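Local coordinates for putative nucleotide sugar epimerase/ dehydratase (PDB 2Q1S), which binds NADH in a Rossmann fold and probably acts as a nucleotide-sugar epimerase or dehydratase in the biosynthesis of lipopolysaccharide O-antigen, at residues L53-L66 with P75-I87. Residues are numbered along the deposited sequence; the frame is centred on the assembly and turned at random. Where two conformers were deposited one is given.
Sequences LELGVNQVHVVDNL and PDHPAVRFSETSI. With NAI (1,4-dihydronicotinamide adenine dinucleotide), chain B.
The adenosine end of the NADH pocket sits where two parallel strands, 59-63 and 80-83, run out together: Asp64 and Asn65 follow one, Ser86 and Ile87 the other. Five backbone hydrogen bonds join the strands and their flanking residues, from Val60 N-Ala79 O (2.8 Å) to Asp64 N-Ser83 O (3.0 Å). On the face bearing His61, the extended Arg81 chain lays its guanidinium flat on the imidazole, centres 4.0 Å apart. With CG anti to the backbone N (chi1 -175°), the His61 ring reaches Ser83, whose OG meets NE2 in the ring plane at 2.8 Å; ND1 is hydrogen-bonded to the Tyr100 hydroxyl. On the other face, Phe82 CD1 packs against Val62 CG1; where the strands start, Leu53 of helix 43-54 sets CD2 over one face of the His77 ring, a CH-pi contact. As in NAD-binding Rossmann folds, the acid just after the second strand grips the adenosine ribose: Asp64 OD1 accepts a hydrogen bond from NAI O2B (2.7 Å) and OD2 one from NAI O3B (2.6 Å). Leu66 N (Asx turn) and Ala41 N also bind the carboxylate, fixing its rotation. Ile87 N and Ser86 OG read adenine N1A and N6A; the Asn65 amide packs against the base.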
loop_
_atom_site.group_PDB
_atom_site.type_symbol
_atom_site.label_atom_id
_atom_site.label_comp_id
_atom_site.label_asym_id
_atom_site.label_seq_id
_atom_site.Cartn_x
_atom_site.Cartn_y
_atom_site.Cartn_z
ATOM N N LEU A 53 16.809 -27.744 -1.906
ATOM C CA LEU A 53 16.988 -29.195 -2.081
ATOM C C LEU A 53 18.453 -29.631 -1.881
ATOM O O LEU A 53 18.714 -30.653 -1.213
ATOM C CB LEU A 53 16.452 -29.643 -3.447
ATOM C CG LEU A 53 14.960 -29.408 -3.704
ATOM C CD1 LEU A 53 14.606 -29.611 -5.191
ATOM C CD2 LEU A 53 14.060 -30.251 -2.801
ATOM N N GLU A 54 19.409 -28.860 -2.419
ATOM C CA GLU A 54 20.850 -29.157 -2.191
ATOM C C GLU A 54 21.218 -29.153 -0.706
ATOM O O GLU A 54 22.076 -29.939 -0.257
ATOM C CB GLU A 54 21.736 -28.118 -2.855
ATOM C CG GLU A 54 21.935 -28.262 -4.335
ATOM C CD GLU A 54 22.650 -27.056 -4.937
ATOM O OE1 GLU A 54 23.405 -26.359 -4.198
ATOM O OE2 GLU A 54 22.455 -26.823 -6.156
ATOM N N LEU A 55 20.597 -28.239 0.041
ATOM C CA LEU A 55 20.845 -28.128 1.475
ATOM C C LEU A 55 20.087 -29.178 2.279
ATOM O O LEU A 55 20.216 -29.226 3.503
ATOM C CB LEU A 55 20.493 -26.709 1.969
ATOM C CG LEU A 55 21.357 -25.587 1.396
ATOM C CD1 LEU A 55 20.867 -24.235 1.920
ATOM C CD2 LEU A 55 22.824 -25.792 1.712
ATOM N N GLY A 56 19.288 -29.998 1.601
ATOM C CA GLY A 56 18.612 -31.129 2.254
ATOM C C GLY A 56 17.367 -30.788 3.066
ATOM O O GLY A 56 17.078 -31.426 4.088
ATOM N N VAL A 57 16.606 -29.797 2.617
ATOM C CA VAL A 57 15.308 -29.588 3.235
ATOM C C VAL A 57 14.444 -30.847 3.106
ATOM O O VAL A 57 14.581 -31.661 2.162
ATOM C CB VAL A 57 14.545 -28.388 2.614
ATOM C CG1 VAL A 57 15.303 -27.109 2.888
ATOM C CG2 VAL A 57 14.311 -28.613 1.139
ATOM N N ASN A 58 13.535 -30.994 4.053
ATOM C CA ASN A 58 12.596 -32.094 4.050
ATOM C C ASN A 58 11.477 -31.955 3.030
ATOM O O ASN A 58 11.110 -32.904 2.381
ATOM C CB ASN A 58 12.025 -32.269 5.459
ATOM C CG ASN A 58 11.046 -33.413 5.544
ATOM O OD1 ASN A 58 11.384 -34.577 5.235
ATOM N ND2 ASN A 58 9.826 -33.107 5.966
ATOM N N GLN A 59 10.910 -30.760 2.897
ATOM C CA GLN A 59 9.801 -30.549 1.979
ATOM C C GLN A 59 9.857 -29.119 1.479
ATOM O O GLN A 59 10.200 -28.220 2.247
ATOM C CB GLN A 59 8.459 -30.791 2.681
ATOM C CG GLN A 59 8.125 -32.263 3.021
ATOM C CD GLN A 59 6.774 -32.428 3.706
ATOM O OE1 GLN A 59 6.121 -31.447 4.070
ATOM N NE2 GLN A 59 6.350 -33.673 3.882
ATOM N N VAL A 60 9.538 -28.929 0.207
ATOM C CA VAL A 60 9.296 -27.574 -0.340
ATOM C C VAL A 60 7.879 -27.532 -0.949
ATOM O O VAL A 60 7.550 -28.343 -1.828
ATOM C CB VAL A 60 10.303 -27.151 -1.417
ATOM C CG1 VAL A 60 10.042 -25.669 -1.809
ATOM C CG2 VAL A 60 11.728 -27.307 -0.961
ATOM N N HIS A 61 7.040 -26.614 -0.445
ATOM C CA HIS A 61 5.703 -26.383 -0.995
ATOM C C HIS A 61 5.786 -25.143 -1.875
ATOM O O HIS A 61 5.956 -24.027 -1.354
ATOM C CB HIS A 61 4.704 -26.161 0.136
ATOM C CG HIS A 61 3.282 -26.042 -0.313
ATOM N ND1 HIS A 61 2.281 -25.644 0.546
ATOM C CD2 HIS A 61 2.699 -26.222 -1.517
ATOM C CE1 HIS A 61 1.130 -25.639 -0.100
ATOM N NE2 HIS A 61 1.353 -25.989 -1.356
ATOM N N VAL A 62 5.783 -25.355 -3.178
ATOM C CA VAL A 62 5.784 -24.256 -4.159
ATOM C C VAL A 62 4.327 -23.866 -4.428
ATOM O O VAL A 62 3.494 -24.698 -4.756
ATOM C CB VAL A 62 6.503 -24.674 -5.477
ATOM C CG1 VAL A 62 6.260 -23.634 -6.603
ATOM C CG2 VAL A 62 8.027 -24.892 -5.225
ATOM N N VAL A 63 4.050 -22.564 -4.235
ATOM C CA VAL A 63 2.705 -22.067 -4.558
ATOM C C VAL A 63 2.937 -21.060 -5.670
ATOM O O VAL A 63 3.643 -20.063 -5.410
ATOM C CB VAL A 63 2.085 -21.329 -3.345
ATOM C CG1 VAL A 63 0.730 -20.781 -3.783
ATOM C CG2 VAL A 63 1.897 -22.340 -2.163
ATOM N N ASP A 64 2.442 -21.337 -6.869
ATOM C CA ASP A 64 2.730 -20.434 -7.981
ATOM C C ASP A 64 1.635 -20.595 -9.022
ATOM O O ASP A 64 1.306 -21.717 -9.419
ATOM C CB ASP A 64 4.119 -20.743 -8.562
ATOM C CG ASP A 64 4.681 -19.600 -9.348
ATOM O OD1 ASP A 64 3.976 -19.225 -10.348
ATOM O OD2 ASP A 64 5.786 -19.162 -9.028
ATOM N N ASN A 65 1.062 -19.468 -9.459
ATOM C CA ASN A 65 -0.018 -19.535 -10.463
ATOM C C ASN A 65 0.493 -19.565 -11.922
ATOM O O ASN A 65 -0.288 -19.544 -12.874
ATOM C CB ASN A 65 -1.015 -18.378 -10.250
ATOM C CG ASN A 65 -0.387 -17.035 -10.413
ATOM O OD1 ASN A 65 0.835 -16.890 -10.560
ATOM N ND2 ASN A 65 -1.206 -15.989 -10.244
ATOM N N LEU A 66 1.833 -19.520 -12.056
ATOM C CA LEU A 66 2.477 -19.548 -13.398
ATOM C C LEU A 66 2.192 -18.317 -14.242
ATOM O O LEU A 66 2.322 -18.347 -15.461
ATOM C CB LEU A 66 2.208 -20.857 -14.179
ATOM C CG LEU A 66 2.742 -22.118 -13.461
ATOM C CD1 LEU A 66 2.438 -23.356 -14.326
ATOM C CD2 LEU A 66 4.228 -22.032 -13.085
ATOM N N PRO A 75 10.381 -28.685 -10.288
ATOM C CA PRO A 75 10.799 -30.074 -10.428
ATOM C C PRO A 75 9.737 -31.025 -9.931
ATOM O O PRO A 75 8.960 -30.698 -9.042
ATOM C CB PRO A 75 11.994 -30.145 -9.508
ATOM C CG PRO A 75 11.671 -29.212 -8.467
ATOM C CD PRO A 75 11.104 -28.033 -9.189
ATOM N N ASP A 76 9.715 -32.211 -10.516
ATOM C CA ASP A 76 8.833 -33.248 -10.037
ATOM C C ASP A 76 9.559 -34.219 -9.126
ATOM O O ASP A 76 10.070 -35.233 -9.568
ATOM C CB ASP A 76 8.148 -33.966 -11.201
ATOM N N HIS A 77 9.562 -33.893 -7.841
ATOM C CA HIS A 77 10.580 -34.321 -6.896
ATOM C C HIS A 77 9.776 -34.861 -5.726
ATOM O O HIS A 77 8.689 -34.373 -5.448
ATOM C CB HIS A 77 11.373 -33.103 -6.464
ATOM C CG HIS A 77 12.625 -33.404 -5.702
ATOM N ND1 HIS A 77 12.619 -33.922 -4.428
ATOM C CD2 HIS A 77 13.923 -33.198 -6.015
ATOM C CE1 HIS A 77 13.859 -34.047 -4.001
ATOM N NE2 HIS A 77 14.670 -33.617 -4.946
ATOM N N PRO A 78 10.277 -35.878 -5.052
ATOM C CA PRO A 78 9.504 -36.446 -3.959
ATOM C C PRO A 78 9.316 -35.433 -2.827
ATOM O O PRO A 78 8.350 -35.536 -2.083
ATOM C CB PRO A 78 10.350 -37.635 -3.521
ATOM C CG PRO A 78 11.680 -37.348 -3.998
ATOM C CD PRO A 78 11.528 -36.613 -5.266
ATOM N N ALA A 79 10.235 -34.476 -2.721
ATOM C CA ALA A 79 10.209 -33.437 -1.666
ATOM C C ALA A 79 9.463 -32.151 -2.041
ATOM O O ALA A 79 9.239 -31.298 -1.181
ATOM C CB ALA A 79 11.623 -33.086 -1.228
ATOM N N VAL A 80 9.097 -32.013 -3.316
ATOM C CA VAL A 80 8.410 -30.811 -3.809
ATOM C C VAL A 80 6.902 -31.073 -3.990
ATOM O O VAL A 80 6.501 -31.993 -4.699
ATOM C CB VAL A 80 9.018 -30.320 -5.152
ATOM C CG1 VAL A 80 8.196 -29.164 -5.734
ATOM C CG2 VAL A 80 10.469 -29.883 -4.986
ATOM N N ARG A 81 6.080 -30.290 -3.300
ATOM C CA ARG A 81 4.633 -30.235 -3.525
ATOM C C ARG A 81 4.368 -28.948 -4.318
ATOM O O ARG A 81 4.849 -27.880 -3.948
ATOM C CB ARG A 81 3.883 -30.204 -2.195
ATOM C CG ARG A 81 2.399 -29.980 -2.329
ATOM C CD ARG A 81 1.760 -29.630 -1.003
ATOM N NE ARG A 81 0.330 -29.356 -1.163
ATOM C CZ ARG A 81 -0.472 -28.897 -0.203
ATOM N NH1 ARG A 81 0.002 -28.642 1.015
ATOM N NH2 ARG A 81 -1.761 -28.693 -0.471
ATOM N N PHE A 82 3.617 -29.056 -5.406
ATOM C CA PHE A 82 3.299 -27.873 -6.212
ATOM C C PHE A 82 1.796 -27.576 -6.243
ATOM O O PHE A 82 0.989 -28.371 -6.778
ATOM C CB PHE A 82 3.878 -28.037 -7.628
ATOM C CG PHE A 82 3.505 -26.929 -8.603
ATOM C CD1 PHE A 82 3.679 -25.598 -8.283
ATOM C CD2 PHE A 82 3.029 -27.248 -9.866
ATOM C CE1 PHE A 82 3.350 -24.595 -9.195
ATOM C CE2 PHE A 82 2.694 -26.244 -10.792
ATOM C CZ PHE A 82 2.843 -24.922 -10.448
ATOM N N SER A 83 1.444 -26.400 -5.700
ATOM C CA SER A 83 0.087 -25.869 -5.799
ATOM C C SER A 83 0.050 -24.793 -6.887
ATOM O O SER A 83 0.589 -23.696 -6.716
ATOM C CB SER A 83 -0.422 -25.303 -4.463
ATOM O OG SER A 83 -0.439 -26.299 -3.437
ATOM N N GLU A 84 -0.551 -25.151 -8.021
ATOM C CA GLU A 84 -0.655 -24.270 -9.187
ATOM C C GLU A 84 -1.883 -23.376 -8.965
ATOM O O GLU A 84 -2.949 -23.525 -9.601
ATOM C CB GLU A 84 -0.766 -25.080 -10.499
ATOM C CG GLU A 84 -0.762 -24.129 -11.712
ATOM C CD GLU A 84 -0.738 -24.819 -13.048
ATOM O OE1 GLU A 84 -0.375 -26.025 -13.137
ATOM O OE2 GLU A 84 -1.127 -24.162 -14.044
ATOM N N THR A 85 -1.680 -22.413 -8.069
ATOM C CA THR A 85 -2.776 -21.699 -7.493
ATOM C C THR A 85 -2.218 -20.368 -7.015
ATOM O O THR A 85 -1.083 -20.273 -6.535
ATOM C CB THR A 85 -3.335 -22.458 -6.269
ATOM O OG1 THR A 85 -3.784 -23.766 -6.667
ATOM C CG2 THR A 85 -4.541 -21.728 -5.704
ATOM N N SER A 86 -3.020 -19.304 -7.157
ATOM C CA SER A 86 -2.656 -18.019 -6.535
ATOM C C SER A 86 -2.605 -18.083 -4.996
ATOM O O SER A 86 -3.495 -18.669 -4.390
ATOM C CB SER A 86 -3.648 -16.921 -6.951
ATOM O OG SER A 86 -3.383 -15.722 -6.224
ATOM N N ILE A 87 -1.611 -17.455 -4.407
ATOM C CA ILE A 87 -1.548 -17.300 -2.953
ATOM C C ILE A 87 -2.694 -16.472 -2.377
ATOM O O ILE A 87 -2.929 -16.478 -1.153
ATOM C CB ILE A 87 -0.169 -16.798 -2.486
ATOM C CG1 ILE A 87 0.009 -17.041 -1.000
ATOM C CG2 ILE A 87 -0.009 -15.293 -2.733
ATOM C CD1 ILE A 87 -0.015 -18.547 -0.564
HETATM P PA NAI B . 9.322 -13.935 -11.595
HETATM O O1A NAI B . 8.211 -13.239 -12.296
HETATM O O2A NAI B . 10.152 -14.987 -12.367
HETATM O O5B NAI B . 8.857 -14.566 -10.265
HETATM C C5B NAI B . 7.637 -14.245 -9.587
HETATM C C4B NAI B . 6.760 -15.476 -9.441
HETATM O O4B NAI B . 5.547 -15.099 -8.801
HETATM C C3B NAI B . 6.389 -16.071 -10.825
HETATM O O3B NAI B . 6.686 -17.478 -10.845
HETATM C C2B NAI B . 4.881 -15.871 -10.885
HETATM O O2B NAI B . 4.103 -16.868 -11.617
HETATM C C1B NAI B . 4.502 -15.894 -9.403
HETATM N N9A NAI B . 3.206 -15.313 -9.095
HETATM C C8A NAI B . 2.643 -14.199 -9.655
HETATM N N7A NAI B . 1.466 -13.966 -9.072
HETATM C C5A NAI B . 1.236 -14.906 -8.112
HETATM C C6A NAI B . 0.183 -15.232 -7.141
HETATM N N6A NAI B . -0.938 -14.514 -7.013
HETATM N N1A NAI B . 0.337 -16.314 -6.314
HETATM C C2A NAI B . 1.467 -17.063 -6.433
HETATM N N3A NAI B . 2.490 -16.849 -7.277
HETATM C C4A NAI B . 2.439 -15.776 -8.144
HETATM O O3 NAI B . 10.295 -12.742 -11.162
HETATM P PN NAI B . 11.631 -12.784 -10.235
HETATM O O1N NAI B . 12.632 -11.910 -10.805
HETATM O O2N NAI B . 11.872 -14.237 -9.913
HETATM O O5D NAI B . 11.051 -12.126 -8.851
HETATM C C5D NAI B . 11.071 -12.834 -7.600
HETATM C C4D NAI B . 10.915 -11.792 -6.490
HETATM O O4D NAI B . 12.051 -10.962 -6.483
HETATM C C3D NAI B . 9.754 -10.828 -6.740
HETATM O O3D NAI B . 9.108 -10.605 -5.480
HETATM C C2D NAI B . 10.411 -9.590 -7.269
HETATM O O2D NAI B . 9.613 -8.407 -6.997
HETATM C C1D NAI B . 11.702 -9.563 -6.499
HETATM N N1N NAI B . 12.750 -8.809 -7.136
HETATM C C2N NAI B . 13.410 -9.259 -8.253
HETATM C C3N NAI B . 14.437 -8.515 -8.827
HETATM C C7N NAI B . 15.172 -8.990 -10.077
HETATM O O7N NAI B . 16.075 -8.298 -10.514
HETATM N N7N NAI B . 14.787 -10.179 -10.607
HETATM C C4N NAI B . 14.859 -7.299 -8.225
HETATM C C5N NAI B . 14.178 -6.883 -7.045
HETATM C C6N NAI B . 13.160 -7.674 -6.513
HETATM O O HOH W 1 -1.984 -21.481 -13.943
#